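Local coordinates for beta-N-acetylhexosaminidase (Thermotoga neapolitana, PDB 5BZA), which probably hydrolyses terminal non-reducing N-acetylhexosamine residues from N-acetyl-beta-D-hexosaminides, as a member of glycoside hydrolase family 3, at residues Y95-G100 with Y150-V155; P114-L119 with P157-F162; P163-T168 with A209-P214. All coordinates share one frame; numbering follows the deposited sequence.

Interaction 1. Residues Y95-G100 with Y150-V155; sequences YCEMAG and YFKGGV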
# COMPACT_ATOMS: atom_id res chain seq x y z
N TYR B 95 -2.93 13.11 8.15
CA TYR B 95 -3.06 12.29 6.96
C TYR B 95 -1.85 12.53 6.03
O TYR B 95 -1.30 11.61 5.44
CB TYR B 95 -4.35 12.60 6.21
CG TYR B 95 -4.28 12.12 4.78
CD1 TYR B 95 -4.35 10.76 4.48
CD2 TYR B 95 -4.07 13.02 3.73
CE1 TYR B 95 -4.25 10.31 3.17
CE2 TYR B 95 -3.96 12.58 2.44
CZ TYR B 95 -4.05 11.21 2.15
OH TYR B 95 -3.96 10.79 0.84
N CYS B 96 -1.49 13.79 5.83
CA CYS B 96 -0.43 14.07 4.87
C CYS B 96 0.92 13.61 5.43
O CYS B 96 1.85 13.26 4.70
CB CYS B 96 -0.41 15.56 4.50
SG CYS B 96 -1.84 16.06 3.50
N GLU B 97 1.05 13.60 6.74
CA GLU B 97 2.29 13.05 7.28
C GLU B 97 2.38 11.53 7.06
O GLU B 97 3.46 11.00 6.76
CB GLU B 97 2.46 13.33 8.76
CG GLU B 97 3.85 12.92 9.21
CD GLU B 97 4.07 13.08 10.69
OE1 GLU B 97 3.10 13.45 11.42
OE2 GLU B 97 5.23 12.86 11.12
N MET B 98 1.27 10.84 7.29
CA MET B 98 1.14 9.41 7.08
C MET B 98 1.49 9.09 5.62
O MET B 98 2.36 8.23 5.33
CB MET B 98 -0.29 8.97 7.41
CG MET B 98 -0.57 7.47 7.31
SD MET B 98 -2.29 7.07 6.86
CE MET B 98 -2.22 7.46 5.13
N ALA B 99 0.81 9.81 4.72
CA ALA B 99 0.94 9.60 3.29
C ALA B 99 2.36 9.89 2.85
O ALA B 99 2.97 9.12 2.09
CB ALA B 99 -0.06 10.48 2.54
N GLY B 100 2.91 10.98 3.36
CA GLY B 100 4.25 11.36 3.00
C GLY B 100 5.27 10.34 3.51
O GLY B 100 6.27 10.06 2.86
N TYR B 150 3.11 16.66 4.87
CA TYR B 150 3.93 16.06 3.80
C TYR B 150 5.40 16.25 4.11
O TYR B 150 6.23 15.34 3.99
CB TYR B 150 3.64 16.67 2.44
CG TYR B 150 2.37 16.20 1.79
CD1 TYR B 150 2.02 14.84 1.78
CD2 TYR B 150 1.48 17.13 1.20
CE1 TYR B 150 0.83 14.42 1.20
CE2 TYR B 150 0.31 16.72 0.60
CZ TYR B 150 -0.02 15.36 0.60
OH TYR B 150 -1.20 14.94 0.00
N PHE B 151 5.72 17.47 4.47
CA PHE B 151 7.08 17.82 4.78
C PHE B 151 7.67 17.00 5.96
O PHE B 151 8.76 16.44 5.85
CB PHE B 151 7.12 19.31 5.06
CG PHE B 151 8.46 19.87 5.08
CD1 PHE B 151 9.20 19.89 3.90
CD2 PHE B 151 8.98 20.45 6.23
CE1 PHE B 151 10.47 20.44 3.88
CE2 PHE B 151 10.24 21.02 6.22
CZ PHE B 151 10.99 21.02 5.04
N LYS B 152 6.95 16.93 7.08
CA LYS B 152 7.36 16.13 8.22
C LYS B 152 7.57 14.67 7.77
O LYS B 152 8.57 14.07 8.11
CB LYS B 152 6.31 16.19 9.33
CG LYS B 152 6.37 17.39 10.33
CD LYS B 152 5.47 17.03 11.55
CE LYS B 152 5.34 18.06 12.70
NZ LYS B 152 4.50 19.29 12.57
N GLY B 153 6.66 14.15 6.95
CA GLY B 153 6.73 12.80 6.45
C GLY B 153 7.90 12.52 5.52
O GLY B 153 8.26 11.37 5.32
N GLY B 154 8.50 13.55 4.93
CA GLY B 154 9.65 13.31 4.06
C GLY B 154 9.40 13.58 2.58
O GLY B 154 10.12 13.08 1.70
N VAL B 155 8.35 14.31 2.28
CA VAL B 155 8.10 14.62 0.88
C VAL B 155 7.88 16.12 0.70
O VAL B 155 7.13 16.76 1.43
CB VAL B 155 6.88 13.78 0.43
CG1 VAL B 155 6.23 14.34 -0.71
CG2 VAL B 155 7.34 12.37 0.10
O HOH W 1 -1.55 12.34 -0.49
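C96 and Y150 each turn the first side-chain atom beyond CB anti to their own carbonyl carbon (chi1 -70° and -77°), which lays the cysteine side chain over one face of the phenol ring. The two belong to neighbouring outer helices of the TIM barrel, 89-106 and 136-153. CB of C96 makes a CH-pi contact over the ring centre, 3.7 Å from the centroid of Y150, while SG leans toward the hydroxyl end and lies 3.5 Å from CZ of Y150, a sulfur-aromatic contact. The ring is a knob in the hole formed by Y95, C96, A99 and G100, with A99 CB and G100 N at its edge.

Further along, the backbones close up where two glycines face each other: CA of G100 and CA of G153 are 4.5 Å apart. Helix 136-153 ends here in a Schellman motif, with G154 at positive phi and V155 N bonded back to Y150 O at 2.9 Å. Beside the glycines, OE2 of E97 passes CB of K152 at 3.9 Å, but its carboxylate forms a salt bridge with R319 of the second subunit rather than with the lysine. A water in the plane of the Y150 ring bridges the two phenols, 2.7 Å from OH of Y150 and donating to OH of Y95 at 3.2 Å.

Interaction 2. Residues P114-L119 with P157-F162; sequences PVLDLL and PCIKHF. With CD (cadmium ion), chain N.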
# COMPACT_ATOMS: atom_id res chain seq x y z
N PRO B 114 -0.67 19.72 -1.82
CA PRO B 114 -2.13 19.83 -1.85
C PRO B 114 -2.71 20.78 -2.93
O PRO B 114 -2.04 21.68 -3.42
CB PRO B 114 -2.47 20.37 -0.45
CG PRO B 114 -1.33 21.25 -0.14
CD PRO B 114 -0.10 20.59 -0.76
N VAL B 115 -3.96 20.51 -3.29
CA VAL B 115 -4.81 21.39 -4.06
C VAL B 115 -5.26 22.52 -3.17
O VAL B 115 -5.89 22.27 -2.11
CB VAL B 115 -6.05 20.64 -4.58
CG1 VAL B 115 -7.17 21.65 -5.06
CG2 VAL B 115 -5.63 19.67 -5.65
N LEU B 116 -4.95 23.76 -3.59
CA LEU B 116 -5.37 24.92 -2.83
C LEU B 116 -6.47 25.73 -3.53
O LEU B 116 -6.91 26.77 -3.04
CB LEU B 116 -4.15 25.79 -2.51
CG LEU B 116 -3.00 25.16 -1.71
CD1 LEU B 116 -1.95 26.23 -1.40
CD2 LEU B 116 -3.51 24.50 -0.45
N ASP B 117 -6.95 25.19 -4.65
CA ASP B 117 -8.03 25.77 -5.42
C ASP B 117 -9.27 25.81 -4.55
O ASP B 117 -9.50 24.92 -3.70
CB ASP B 117 -8.28 24.96 -6.67
CG ASP B 117 -7.06 24.81 -7.55
OD1 ASP B 117 -6.32 25.81 -7.77
OD2 ASP B 117 -6.85 23.68 -8.05
N LEU B 118 -10.03 26.89 -4.68
CA LEU B 118 -11.23 27.10 -3.90
C LEU B 118 -12.37 26.33 -4.49
O LEU B 118 -12.44 26.15 -5.69
CB LEU B 118 -11.61 28.60 -3.86
CG LEU B 118 -10.53 29.54 -3.35
CD1 LEU B 118 -11.03 31.01 -3.27
CD2 LEU B 118 -10.07 29.07 -1.99
N LEU B 119 -13.30 25.89 -3.64
CA LEU B 119 -14.52 25.32 -4.16
C LEU B 119 -15.37 26.52 -4.64
O LEU B 119 -15.44 27.55 -3.96
CB LEU B 119 -15.23 24.49 -3.09
CG LEU B 119 -16.53 23.84 -3.58
CD1 LEU B 119 -16.24 22.89 -4.75
CD2 LEU B 119 -17.24 23.11 -2.45
N PRO B 157 6.00 19.09 -0.69
CA PRO B 157 4.73 19.36 -1.36
C PRO B 157 4.89 20.28 -2.55
O PRO B 157 5.86 21.03 -2.63
CB PRO B 157 3.88 20.01 -0.25
CG PRO B 157 4.87 20.66 0.62
CD PRO B 157 6.10 19.78 0.61
N CYS B 158 3.97 20.15 -3.50
CA CYS B 158 3.84 21.08 -4.62
C CYS B 158 2.41 21.61 -4.68
O CYS B 158 1.46 20.92 -5.09
CB CYS B 158 4.20 20.39 -5.94
SG CYS B 158 4.14 21.51 -7.37
N ILE B 159 2.24 22.84 -4.23
CA ILE B 159 0.90 23.40 -4.15
C ILE B 159 0.42 23.78 -5.55
O ILE B 159 1.20 24.14 -6.39
CB ILE B 159 0.86 24.60 -3.16
CG1 ILE B 159 1.85 25.69 -3.56
CG2 ILE B 159 1.11 24.10 -1.74
CD1 ILE B 159 1.86 26.86 -2.58
N LYS B 160 -0.88 23.68 -5.79
CA LYS B 160 -1.45 23.88 -7.12
C LYS B 160 -2.91 24.31 -6.98
O LYS B 160 -3.52 24.06 -5.94
CB LYS B 160 -1.33 22.58 -7.95
CG LYS B 160 -2.14 21.41 -7.38
CD LYS B 160 -1.79 20.11 -8.09
CE LYS B 160 -2.56 18.94 -7.49
NZ LYS B 160 -2.25 17.67 -8.17
N HIS B 161 -3.47 24.99 -7.99
CA HIS B 161 -2.74 25.49 -9.15
C HIS B 161 -2.72 27.02 -9.15
O HIS B 161 -3.75 27.67 -9.32
CB HIS B 161 -3.38 25.01 -10.48
CG HIS B 161 -3.90 23.59 -10.45
ND1 HIS B 161 -5.03 23.21 -9.76
CD2 HIS B 161 -3.44 22.48 -11.07
CE1 HIS B 161 -5.25 21.93 -9.95
NE2 HIS B 161 -4.29 21.46 -10.72
N PHE B 162 -1.52 27.59 -9.01
CA PHE B 162 -1.36 29.03 -8.89
C PHE B 162 -1.85 29.77 -10.16
O PHE B 162 -1.42 29.43 -11.26
CB PHE B 162 0.12 29.34 -8.63
CG PHE B 162 0.44 30.81 -8.69
CD1 PHE B 162 0.28 31.61 -7.57
CD2 PHE B 162 0.82 31.39 -9.88
CE1 PHE B 162 0.54 32.95 -7.64
CE2 PHE B 162 1.06 32.76 -9.96
CZ PHE B 162 0.92 33.53 -8.84
CD CD N . -4.02 19.66 -12.74
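D117 holds H161 through both of its carboxylate oxygens. OD2 offers its syn lone pair to ND1 of H161 at a short 2.5 Å, though bent at the hydrogen (138°), with the carboxylate and imidazole planes nearly coplanar. OD1 accepts the backbone N of H161 at 3.0 Å in an almost straight bond that comes in on the syn side but 33° out of the carboxylate plane. The ring is thereby fixed in rotation, with ND1 used as donor and NE2 directed at the cadmium ion, which it binds at 2.7 Å and which D245 also ligates; D117 and H161 also bind zinc in a structure of this protein.

Behind this pair the backbones meet in a single parallel bridge centred on V115 and K160. L116 N donates to K160 O at 2.8 Å, whereas the return bond from K160 N to P114 O is weak at 3.3 Å. The segment P114-L119 runs on from the fourth strand of the (beta/alpha)8 barrel and P157-F162 lies on the fifth, where K160 and H161, joined by a cis peptide, open the KHFPGHG signature known from family 3 N-acetylglucosaminidases. CG of K160 starts between the backbone N and the carbonyl carbon (chi1 64°) and the chain then runs out extended, its CE 3.7 Å from CG2 of V115, and NZ is satisfied by E65 in a salt bridge and by F112 O. On the side facing the helices, CD1 of L116 packs against CB of I159 at 3.7 Å, and the ring of P114 lies alongside the same isoleucine and P157.

Interaction 3. Residues P163-T168 with A209-P214; sequences PGHGKT and AHVKYP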
# COMPACT_ATOMS: atom_id res chain seq x y z
N PRO B 163 -2.65 30.85 -10.01
CA PRO B 163 -3.05 31.50 -8.76
C PRO B 163 -4.42 31.03 -8.23
O PRO B 163 -4.98 31.64 -7.33
CB PRO B 163 -3.12 32.99 -9.15
CG PRO B 163 -3.65 32.93 -10.61
CD PRO B 163 -2.98 31.68 -11.19
N GLY B 164 -4.97 29.97 -8.80
CA GLY B 164 -6.23 29.46 -8.30
C GLY B 164 -7.13 29.11 -9.45
O GLY B 164 -7.47 29.99 -10.27
N HIS B 165 -7.60 27.86 -9.44
CA HIS B 165 -8.27 27.22 -10.57
C HIS B 165 -9.77 27.04 -10.28
O HIS B 165 -10.54 26.54 -11.11
CB HIS B 165 -7.61 25.84 -10.85
CG HIS B 165 -7.85 25.27 -12.22
ND1 HIS B 165 -9.12 25.07 -12.74
CD2 HIS B 165 -6.99 24.79 -13.15
CE1 HIS B 165 -9.02 24.53 -13.95
NE2 HIS B 165 -7.74 24.36 -14.23
N GLY B 166 -10.20 27.43 -9.08
CA GLY B 166 -11.49 27.00 -8.60
C GLY B 166 -12.70 27.66 -9.25
O GLY B 166 -13.76 27.02 -9.35
N LYS B 167 -12.52 28.87 -9.76
CA LYS B 167 -13.63 29.73 -10.19
C LYS B 167 -13.96 29.61 -11.66
O LYS B 167 -14.44 30.57 -12.25
CB LYS B 167 -13.33 31.19 -9.88
CG LYS B 167 -13.64 31.61 -8.49
CD LYS B 167 -12.81 32.84 -8.20
CE LYS B 167 -13.39 33.68 -7.09
NZ LYS B 167 -13.33 33.05 -5.80
N THR B 168 -13.55 28.52 -12.29
CA THR B 168 -13.92 28.23 -13.65
C THR B 168 -14.60 26.87 -13.71
O THR B 168 -14.29 25.98 -12.90
CB THR B 168 -12.71 28.22 -14.58
OG1 THR B 168 -13.10 27.72 -15.86
CG2 THR B 168 -11.63 27.31 -14.02
N ALA B 209 -1.40 27.25 -12.99
CA ALA B 209 -2.61 26.84 -13.66
C ALA B 209 -2.62 27.26 -15.12
O ALA B 209 -2.34 28.43 -15.43
CB ALA B 209 -3.81 27.41 -12.96
N HIS B 210 -3.05 26.36 -16.00
CA HIS B 210 -3.23 26.69 -17.41
C HIS B 210 -4.59 27.37 -17.54
O HIS B 210 -5.53 26.79 -18.10
CB HIS B 210 -3.22 25.47 -18.35
CG HIS B 210 -1.93 24.71 -18.37
ND1 HIS B 210 -0.70 25.27 -18.15
CD2 HIS B 210 -1.71 23.38 -18.58
CE1 HIS B 210 0.24 24.34 -18.23
NE2 HIS B 210 -0.35 23.19 -18.48
N VAL B 211 -4.73 28.54 -16.92
CA VAL B 211 -6.00 29.22 -16.92
C VAL B 211 -5.74 30.69 -17.22
O VAL B 211 -4.76 31.27 -16.73
CB VAL B 211 -6.74 29.07 -15.56
CG1 VAL B 211 -7.91 30.09 -15.46
CG2 VAL B 211 -7.17 27.61 -15.33
N LYS B 212 -6.62 31.26 -18.03
CA LYS B 212 -6.61 32.70 -18.31
C LYS B 212 -7.44 33.52 -17.31
O LYS B 212 -8.59 33.17 -17.00
CB LYS B 212 -7.12 32.96 -19.73
CG LYS B 212 -6.83 34.34 -20.28
CD LYS B 212 -7.05 34.36 -21.78
CE LYS B 212 -8.30 33.57 -22.23
NZ LYS B 212 -8.46 33.70 -23.73
N TYR B 213 -6.82 34.60 -16.82
CA TYR B 213 -7.46 35.56 -15.93
C TYR B 213 -7.64 36.96 -16.63
O TYR B 213 -6.89 37.91 -16.39
CB TYR B 213 -6.62 35.67 -14.66
CG TYR B 213 -6.44 34.32 -14.00
CD1 TYR B 213 -5.46 33.43 -14.44
CD2 TYR B 213 -7.28 33.92 -12.97
CE1 TYR B 213 -5.31 32.17 -13.85
CE2 TYR B 213 -7.12 32.68 -12.36
CZ TYR B 213 -6.15 31.81 -12.81
OH TYR B 213 -6.01 30.57 -12.22
N PRO B 214 -8.67 37.08 -17.49
CA PRO B 214 -8.81 38.26 -18.37
C PRO B 214 -8.77 39.62 -17.66
O PRO B 214 -8.19 40.51 -18.24
CB PRO B 214 -10.17 38.04 -19.03
CG PRO B 214 -10.36 36.59 -19.02
CD PRO B 214 -9.69 36.06 -17.76
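One direct hydrogen bond joins the two loops: the phenol OH of Y213 donates to the carbonyl O of G164 at 2.5 Å. The approach is bent, 121° at the acceptor oxygen, and the hydroxyl stands well above the carbonyl plane. G164 O nevertheless lies in the plane of the tyrosine ring, at its edge.

The remaining contacts are apolar or CH-pi. P163 and Y213 meet tip to tip, with CG of the proline over one face of the phenol, 3.5 Å from CZ of Y213, and CD of the proline 3.4 Å from OH of Y213. The other face of that ring is covered by CG1 of V211, the branch anti to the valine's backbone N (chi1 166°). The second branch of the same valine serves a different ring: CG2 of V211 sits over one face of H165 in a CH-pi contact, 3.6 Å from the imidazole centroid. CB of A209 adds an oblique contact with CD2 of H165 at 4.1 Å.

Neighbours from elsewhere complete the setting of the histidine. Its NE2 is hydrogen-bonded to OG of S172, and its ring meets that of H161 edge-to-face. H165, a zinc ligand in another structure of this protein and placed on the loop after the fifth strand, is thus covered by the loop after the sixth, on the C-terminal rim of the TIM barrel where active sites of this fold lie.

In the fold
The three contacts run from the outer helical layer of the barrel to its metal-bearing rim. Interactions 1 and 2, with centres about 16 Å apart, touch through the Y150 ring, whose CD2 packs 4.0 Å from CB of P157. Interactions 2 and 3 are closer, about 11 Å between centres, and are joined by probable hydrogen bonds from A209 N to F162 O (2.8 Å) and from H165 N to D117 OD1 (2.9 Å). H161 carries the cadmium ion and the H165 side chain is about 6 Å from the same ion; with D117, they are ligands of one zinc site in a structure of this protein. Interaction 1 is about 17 Å from interaction 3 (nearest atoms).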